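Side-chain contacts in 4-alpha-glucanotransferase (Corynebacterium glutamicum, PDB 5B68), which is an amylomaltase built on a TIM-barrel fold preceded by an N-terminal beta-sandwich domain: residues Ala209-Asp214 with Ser689-Glu694; Leu279-Ile284 with Glu656-Asn661. One frame throughout, in Å; residues are numbered along the deposited sequence.

Interaction 1 (Ala209-Asp214 with Ser689-Glu694)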
ATOM      1  N   ALA A 209      -8.263  17.781 -13.469  1.00 18.08           N
ATOM      2  CA  ALA A 209      -9.210  18.466 -12.617  1.00 19.13           C
ATOM      3  C   ALA A 209     -10.100  19.437 -13.443  1.00 23.27           C
ATOM      4  O   ALA A 209     -11.204  19.741 -13.038  1.00 22.28           O
ATOM      5  CB  ALA A 209      -8.463  19.265 -11.571  1.00 18.44           C
ATOM      6  N   GLN A 210      -9.623  19.877 -14.613  1.00 23.71           N
ATOM      7  CA  GLN A 210     -10.365  20.906 -15.407  1.00 26.14           C
ATOM      8  C   GLN A 210     -11.574  20.226 -16.011  1.00 25.72           C
ATOM      9  O   GLN A 210     -12.514  20.889 -16.439  1.00 27.73           O
ATOM     10  CB  GLN A 210      -9.487  21.418 -16.544  1.00 28.72           C
ATOM     11  CG  GLN A 210      -8.298  22.152 -16.008  1.00 29.97           C
ATOM     12  CD  GLN A 210      -7.230  22.457 -17.027  1.00 36.74           C
ATOM     13  OE1 GLN A 210      -7.256  21.991 -18.176  1.00 46.31           O
ATOM     14  NE2 GLN A 210      -6.196  23.147 -16.556  1.00 36.67           N
ATOM     15  N   ASP A 211     -11.529  18.902 -16.131  1.00 23.51           N
ATOM     16  CA  ASP A 211     -12.649  18.154 -16.645  1.00 25.47           C
ATOM     17  C   ASP A 211     -13.470  17.391 -15.638  1.00 25.36           C
ATOM     18  O   ASP A 211     -14.283  16.567 -16.067  1.00 25.37           O
ATOM     19  CB  ASP A 211     -12.198  17.276 -17.811  1.00 28.49           C
ATOM     20  CG  ASP A 211     -11.474  18.082 -18.833  1.00 29.94           C
ATOM     21  OD1 ASP A 211     -12.128  18.949 -19.424  1.00 28.67           O
ATOM     22  OD2 ASP A 211     -10.261  17.936 -19.004  1.00 32.53           O
ATOM     23  N   GLY A 212     -13.313  17.707 -14.356  1.00 22.16           N
ATOM     24  CA  GLY A 212     -14.180  17.170 -13.345  1.00 25.40           C
ATOM     25  C   GLY A 212     -13.585  16.202 -12.329  1.00 23.74           C
ATOM     26  O   GLY A 212     -14.254  15.821 -11.446  1.00 22.53           O
ATOM     27  N   ALA A 213     -12.355  15.732 -12.538  1.00 20.97           N
ATOM     28  CA  ALA A 213     -11.766  14.781 -11.632  1.00 19.24           C
ATOM     29  C   ALA A 213     -11.580  15.399 -10.260  1.00 17.93           C
ATOM     30  O   ALA A 213     -11.058  16.510 -10.170  1.00 19.60           O
ATOM     31  CB  ALA A 213     -10.419  14.326 -12.191  1.00 20.03           C
ATOM     32  N   ASP A 214     -11.929  14.657  -9.205  1.00 16.80           N
ATOM     33  CA  ASP A 214     -11.719  15.098  -7.813  1.00 17.51           C
ATOM     34  C   ASP A 214     -10.505  14.414  -7.124  1.00 18.68           C
ATOM     35  O   ASP A 214     -10.100  14.882  -6.028  1.00 18.93           O
ATOM     36  CB  ASP A 214     -12.976  14.926  -6.979  1.00 19.95           C
ATOM     37  CG  ASP A 214     -13.878  16.168  -7.041  1.00 22.72           C
ATOM     38  OD1 ASP A 214     -13.326  17.268  -6.887  1.00 20.66           O
ATOM     39  OD2 ASP A 214     -15.101  16.027  -7.341  1.00 21.53           O
ATOM     40  N   SER A 689      -0.447  17.580 -24.256  1.00 26.41           N
ATOM     41  CA  SER A 689      -1.325  17.252 -25.338  1.00 30.37           C
ATOM     42  C   SER A 689      -2.577  16.585 -24.942  1.00 30.90           C
ATOM     43  O   SER A 689      -3.347  16.208 -25.842  1.00 28.62           O
ATOM     44  CB  SER A 689      -0.654  16.234 -26.226  1.00 30.16           C
ATOM     45  OG  SER A 689       0.475  16.821 -26.757  1.00 33.09           O
ATOM     46  N   LEU A 690      -2.756  16.264 -23.658  1.00 27.52           N
ATOM     47  CA  LEU A 690      -3.884  15.406 -23.300  1.00 27.11           C
ATOM     48  C   LEU A 690      -5.222  15.927 -23.741  1.00 27.52           C
ATOM     49  O   LEU A 690      -6.089  15.151 -24.224  1.00 30.67           O
ATOM     50  CB  LEU A 690      -3.950  15.211 -21.779  1.00 26.47           C
ATOM     51  CG  LEU A 690      -3.032  14.093 -21.270  1.00 28.44           C
ATOM     52  CD1 LEU A 690      -2.939  14.169 -19.741  1.00 26.76           C
ATOM     53  CD2 LEU A 690      -3.575  12.716 -21.588  1.00 27.09           C
ATOM     54  N   ARG A 691      -5.427  17.198 -23.499  1.00 24.99           N
ATOM     55  CA  ARG A 691      -6.685  17.839 -23.772  1.00 28.38           C
ATOM     56  C   ARG A 691      -6.819  18.297 -25.227  1.00 33.00           C
ATOM     57  O   ARG A 691      -7.807  18.891 -25.540  1.00 35.91           O
ATOM     58  CB  ARG A 691      -6.926  19.010 -22.810  1.00 32.06           C
ATOM     59  CG  ARG A 691      -7.044  18.488 -21.402  1.00 34.71           C
ATOM     60  CD  ARG A 691      -7.375  19.537 -20.361  1.00 35.43           C
ATOM     61  NE  ARG A 691      -8.790  19.832 -20.357  1.00 36.66           N
ATOM     62  CZ  ARG A 691      -9.320  20.866 -20.995  1.00 42.50           C
ATOM     63  NH1 ARG A 691      -8.538  21.734 -21.679  1.00 36.90           N
ATOM     64  NH2 ARG A 691     -10.648  21.038 -20.937  1.00 34.99           N
ATOM     65  N   GLU A 692      -5.835  17.997 -26.095  1.00 33.34           N
ATOM     66  CA  GLU A 692      -5.915  18.268 -27.508  1.00 37.53           C
ATOM     67  C   GLU A 692      -6.587  17.100 -28.199  1.00 38.16           C
ATOM     68  O   GLU A 692      -6.939  17.241 -29.333  1.00 37.17           O
ATOM     69  CB  GLU A 692      -4.505  18.476 -28.126  1.00 41.13           C
ATOM     70  CG  GLU A 692      -3.838  19.751 -27.657  1.00 47.11           C
ATOM     71  CD  GLU A 692      -2.355  19.851 -28.018  1.00 58.00           C
ATOM     72  OE1 GLU A 692      -1.718  18.838 -28.429  1.00 64.36           O
ATOM     73  OE2 GLU A 692      -1.813  20.963 -27.857  1.00 60.69           O
ATOM     74  N   ASN A 693      -6.718  15.923 -27.583  1.00 42.99           N
ATOM     75  CA  ASN A 693      -7.238  14.777 -28.366  1.00 46.68           C
ATOM     76  C   ASN A 693      -8.705  14.640 -28.051  1.00 38.47           C
ATOM     77  O   ASN A 693      -9.101  14.777 -26.899  1.00 30.58           O
ATOM     78  CB  ASN A 693      -6.582  13.418 -28.096  1.00 57.51           C
ATOM     79  CG  ASN A 693      -5.173  13.513 -27.564  1.00 70.59           C
ATOM     80  OD1 ASN A 693      -4.231  13.889 -28.277  1.00 79.14           O
ATOM     81  ND2 ASN A 693      -5.012  13.145 -26.291  1.00 79.67           N
ATOM     82  N   GLU A 694      -9.502  14.380 -29.079  1.00 37.14           N
ATOM     83  CA  GLU A 694     -10.935  14.242 -28.928  1.00 34.57           C
ATOM     84  C   GLU A 694     -11.334  13.048 -28.041  1.00 31.73           C
ATOM     85  O   GLU A 694     -12.335  13.166 -27.291  1.00 24.29           O
ATOM     86  CB  GLU A 694     -11.622  14.144 -30.321  1.00 44.12           C
ATOM     87  CG  GLU A 694     -13.164  14.218 -30.298  1.00 53.22           C
ATOM     88  CD  GLU A 694     -13.839  13.970 -31.680  1.00 68.29           C
ATOM     89  OE1 GLU A 694     -13.401  13.051 -32.454  1.00 59.89           O
ATOM     90  OE2 GLU A 694     -14.837  14.687 -31.993  1.00 73.42           O
TER
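Asp211 OD2 is held by two groups: Arg691 NE bonds to it at 2.8 Å across the contact, and the hydroxyl of Tyr696, in helix 694-702, is hydrogen-bonded to the same oxygen. The other carboxylate oxygen, Asp211 OD1, takes a second bond of 3.0 Å from Arg691 NH2. Both bonds are almost straight, use the syn lone pairs and lie almost in the guanidinium plane, making a side-on, two-pronged salt bridge. Carboxylate and guanidinium are only 11° from coplanar, and two parallel bonds fix their mutual rotation as one could not. Arginine suits the place because its flat NE/NH2 edge matches the spacing of two carboxylate oxygens, and the short Asp211 offers just such a coplanar pair. Arg691 turns that edge to Asp211 by bending at chi3 (80°) after an extended chi2.

Gln210 OE1 lies over one face of the guanidinium, 3.3 Å from Arg691 CD, and its amide stands 80° to that plane. Gln210 OE1 also lies near Arg691 NE, but the angle is too poor for a hydrogen bond. Asp211 and Gln210 are the two middle residues of a type I beta turn from Ala209 to Gly212, closed by the bond from Gly212 N to Ala209 O at 3.2 Å. Gly212 takes a positive phi, which glycine adopts readily. The turn joins helix 198-209 to strand 215-218, an alpha-to-beta connection of the TIM barrel.

Interaction 2 (Leu279-Ile284 with Glu656-Asn661). With SO4 (sulfate ion), chain E.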
ATOM      1  N   LEU A 279       9.183  11.578 -26.217  1.00 33.98           N
ATOM      2  CA  LEU A 279       8.506  11.580 -27.498  1.00 34.09           C
ATOM      3  C   LEU A 279       8.418  10.246 -28.130  1.00 34.62           C
ATOM      4  O   LEU A 279       7.792  10.137 -29.172  1.00 36.77           O
ATOM      5  CB  LEU A 279       9.209  12.548 -28.471  1.00 32.23           C
ATOM      6  CG  LEU A 279       9.454  13.966 -27.954  1.00 33.23           C
ATOM      7  CD1 LEU A 279      10.213  14.825 -28.949  1.00 37.47           C
ATOM      8  CD2 LEU A 279       8.185  14.719 -27.581  1.00 35.35           C
ATOM      9  N   THR A 280       9.027   9.217 -27.536  1.00 32.16           N
ATOM     10  CA  THR A 280       9.065   7.871 -28.133  1.00 32.11           C
ATOM     11  C   THR A 280       8.177   6.941 -27.366  1.00 29.33           C
ATOM     12  O   THR A 280       7.783   7.218 -26.214  1.00 28.90           O
ATOM     13  CB  THR A 280      10.498   7.286 -28.147  1.00 35.33           C
ATOM     14  OG1 THR A 280      10.812   6.755 -26.855  1.00 33.16           O
ATOM     15  CG2 THR A 280      11.523   8.334 -28.503  1.00 34.69           C
ATOM     16  N   SER A 281       7.921   5.777 -27.928  1.00 28.89           N
ATOM     17  CA  SER A 281       7.211   4.713 -27.211  1.00 29.38           C
ATOM     18  C   SER A 281       8.168   3.677 -26.578  1.00 27.06           C
ATOM     19  O   SER A 281       7.727   2.612 -26.182  1.00 28.77           O
ATOM     20  CB  SER A 281       6.239   4.036 -28.168  1.00 34.25           C
ATOM     21  OG  SER A 281       6.943   3.434 -29.246  1.00 33.42           O
ATOM     22  N   ASP A 282       9.453   4.000 -26.514  1.00 29.35           N
ATOM     23  CA  ASP A 282      10.460   3.092 -25.964  1.00 30.10           C
ATOM     24  C   ASP A 282      10.248   2.841 -24.474  1.00 31.44           C
ATOM     25  O   ASP A 282       9.849   3.742 -23.757  1.00 30.56           O
ATOM     26  CB  ASP A 282      11.861   3.679 -26.194  1.00 30.89           C
ATOM     27  CG  ASP A 282      12.262   3.732 -27.671  1.00 37.83           C
ATOM     28  OD1 ASP A 282      11.587   3.127 -28.525  1.00 35.65           O
ATOM     29  OD2 ASP A 282      13.248   4.437 -27.961  1.00 38.92           O
ATOM     30  N   ILE A 283      10.542   1.622 -24.027  1.00 33.73           N
ATOM     31  CA  ILE A 283      10.376   1.252 -22.656  1.00 32.03           C
ATOM     32  C   ILE A 283      11.136   2.230 -21.742  1.00 29.59           C
ATOM     33  O   ILE A 283      12.128   2.861 -22.150  1.00 29.94           O
ATOM     34  CB  ILE A 283      10.609  -0.267 -22.382  1.00 37.51           C
ATOM     35  CG1 ILE A 283      12.029  -0.729 -22.731  1.00 42.42           C
ATOM     36  CG2 ILE A 283       9.592  -1.095 -23.164  1.00 36.89           C
ATOM     37  CD1 ILE A 283      13.089  -0.340 -21.728  1.00 48.13           C
ATOM     38  N   ILE A 284      10.566   2.445 -20.555  1.00 28.06           N
ATOM     39  CA  ILE A 284      11.120   3.387 -19.587  1.00 28.51           C
ATOM     40  C   ILE A 284      12.394   2.744 -18.967  1.00 26.06           C
ATOM     41  O   ILE A 284      12.302   1.596 -18.530  1.00 27.06           O
ATOM     42  CB  ILE A 284      10.102   3.646 -18.431  1.00 28.35           C
ATOM     43  CG1 ILE A 284       8.799   4.321 -18.912  1.00 35.86           C
ATOM     44  CG2 ILE A 284      10.732   4.541 -17.367  1.00 30.25           C
ATOM     45  CD1 ILE A 284       9.008   5.716 -19.432  1.00 35.57           C
ATOM     46  N   GLU A 656      -4.689   3.837 -25.142  1.00 23.99           N
ATOM     47  CA  GLU A 656      -3.557   2.875 -24.876  1.00 24.99           C
ATOM     48  C   GLU A 656      -4.031   1.413 -25.045  1.00 24.14           C
ATOM     49  O   GLU A 656      -5.066   1.015 -24.483  1.00 23.82           O
ATOM     50  CB  GLU A 656      -3.083   3.154 -23.418  1.00 24.84           C
ATOM     51  CG  GLU A 656      -2.017   2.280 -22.868  1.00 25.94           C
ATOM     52  CD  GLU A 656      -0.690   2.525 -23.513  1.00 28.07           C
ATOM     53  OE1 GLU A 656      -0.436   1.814 -24.523  1.00 30.82           O
ATOM     54  OE2 GLU A 656       0.109   3.410 -23.060  1.00 26.81           O
ATOM     55  N   LYS A 657      -3.256   0.630 -25.763  1.00 28.02           N
ATOM     56  CA  LYS A 657      -3.523  -0.821 -25.852  1.00 35.18           C
ATOM     57  C   LYS A 657      -2.576  -1.711 -25.017  1.00 33.64           C
ATOM     58  O   LYS A 657      -2.914  -2.879 -24.792  1.00 33.60           O
ATOM     59  CB  LYS A 657      -3.529  -1.287 -27.311  1.00 39.79           C
ATOM     60  CG  LYS A 657      -4.793  -0.826 -28.032  1.00 47.13           C
ATOM     61  CD  LYS A 657      -4.781  -1.059 -29.532  1.00 54.43           C
ATOM     62  CE  LYS A 657      -6.066  -0.479 -30.117  1.00 64.26           C
ATOM     63  NZ  LYS A 657      -6.041  -0.393 -31.603  1.00 72.23           N
ATOM     64  N   ARG A 658      -1.394  -1.190 -24.641  1.00 36.56           N
ATOM     65  CA  ARG A 658      -0.379  -1.974 -23.877  1.00 34.32           C
ATOM     66  C   ARG A 658      -0.610  -2.054 -22.330  1.00 33.98           C
ATOM     67  O   ARG A 658      -0.727  -1.013 -21.660  1.00 28.87           O
ATOM     68  CB  ARG A 658       0.990  -1.417 -24.169  1.00 36.52           C
ATOM     69  CG  ARG A 658       1.320  -1.385 -25.644  1.00 36.28           C
ATOM     70  CD  ARG A 658       2.801  -1.313 -25.881  1.00 41.53           C
ATOM     71  NE  ARG A 658       3.359   0.035 -25.763  1.00 42.91           N
ATOM     72  CZ  ARG A 658       4.666   0.306 -25.877  1.00 43.12           C
ATOM     73  NH1 ARG A 658       5.117   1.541 -25.777  1.00 39.55           N
ATOM     74  NH2 ARG A 658       5.551  -0.675 -26.111  1.00 48.07           N
ATOM     75  N   ALA A 659      -0.672  -3.299 -21.797  1.00 31.33           N
ATOM     76  CA  ALA A 659      -0.680  -3.587 -20.351  1.00 29.11           C
ATOM     77  C   ALA A 659       0.564  -3.047 -19.694  1.00 26.72           C
ATOM     78  O   ALA A 659       1.661  -3.024 -20.295  1.00 30.80           O
ATOM     79  CB  ALA A 659      -0.836  -5.064 -20.048  1.00 31.03           C
ATOM     80  N   GLN A 660       0.370  -2.485 -18.498  1.00 26.26           N
ATOM     81  CA  GLN A 660       1.503  -1.972 -17.734  1.00 27.29           C
ATOM     82  C   GLN A 660       2.194  -3.144 -17.004  1.00 25.60           C
ATOM     83  O   GLN A 660       3.431  -3.137 -16.852  1.00 26.48           O
ATOM     84  CB  GLN A 660       1.020  -0.970 -16.678  1.00 24.03           C
ATOM     85  CG  GLN A 660       2.156  -0.214 -15.951  1.00 23.51           C
ATOM     86  CD  GLN A 660       3.085   0.559 -16.841  1.00 22.37           C
ATOM     87  OE1 GLN A 660       4.228   0.146 -17.071  1.00 23.34           O
ATOM     88  NE2 GLN A 660       2.631   1.739 -17.352  1.00 22.48           N
ATOM     89  N   ASN A 661       1.376  -4.038 -16.495  1.00 26.37           N
ATOM     90  CA  ASN A 661       1.845  -5.226 -15.758  1.00 31.90           C
ATOM     91  C   ASN A 661       1.058  -6.434 -16.221  1.00 33.66           C
ATOM     92  O   ASN A 661      -0.184  -6.346 -16.349  1.00 32.08           O
ATOM     93  CB  ASN A 661       1.590  -5.027 -14.255  1.00 30.10           C
ATOM     94  CG  ASN A 661       2.132  -6.200 -13.382  1.00 29.14           C
ATOM     95  OD1 ASN A 661       3.242  -6.665 -13.585  1.00 28.36           O
ATOM     96  ND2 ASN A 661       1.349  -6.635 -12.411  1.00 29.99           N
TER
HETATM   97  S   SO4 E 804       2.831  -9.592  -9.986  1.00 56.25           S
HETATM   98  O1  SO4 E 804       2.897  -8.140 -10.311  1.00 56.66           O
HETATM   99  O2  SO4 E 804       3.284  -9.712  -8.589  1.00 55.80           O
HETATM  100  O3  SO4 E 804       1.429 -10.055 -10.103  1.00 62.54           O
HETATM  101  O4  SO4 E 804       3.611 -10.397 -10.934  1.00 42.53           O
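A bend at chi3 (-81°) following an extended chi2 (-159°) swings the Arg658 guanidinium across to Ser281, where it meets the backbone and not the hydroxyl. The receiving loop, between helices 261-277 and 286-301, contains an ST turn: Thr280 OG1 accepts from Asp282 N at 3.1 Å. Threonine suits this position because its hydroxyl can accept from Asp282 N and donate to Arg277 O at the end of helix 261-277. With the turn so shaped, Ser281 O receives Arg658 NH1 at 2.9 Å. The oxygen sits at the guanidinium edge, 5° from its plane, and the nitrogen approaches in the carbonyl plane on a lone pair. A long, flexible arginine is apt here, spanning backbones whose nearest CA atoms, those of Ser281 and Arg658, are 10.7 Å apart. Ser281 CB lies 3.6 Å from Arg658 NH1, and the small side chain is consistent with so close an approach.

At the base of the arginine, Glu656 OE1 accepts from Arg658 N at 3.2 Å, while Glu656 OE2 is bound to Cys678 N. Farther along, Asn661 ND2 is shared between Asp561 OD1 and a sulfate ion, probably from the crystallisation liquor, donating to sulfate O1 at 3.0 Å.

In the fold
From the N terminus the chain passes the beta-sandwich domain, enters the barrel at strand 177-182 and leaves helix 198-209 at the first segment of interaction 1. Strand 215-218 and helix 261-277 follow, then the first segment of interaction 2. Most of the barrel intervenes before 656-661 closes interaction 2 over 371 residues. Residues 689-694 close interaction 1 over 474, so the second loop lies wholly within the first. Interaction 1 joins the segment leading into helix 694-702 to the loop before strand 215-218; interaction 2 joins the segment after helix 650-654 to the loop between helices 261-277 and 286-301. Their centres are about 20 Å apart and their nearest atoms about 8 Å, so they do not touch.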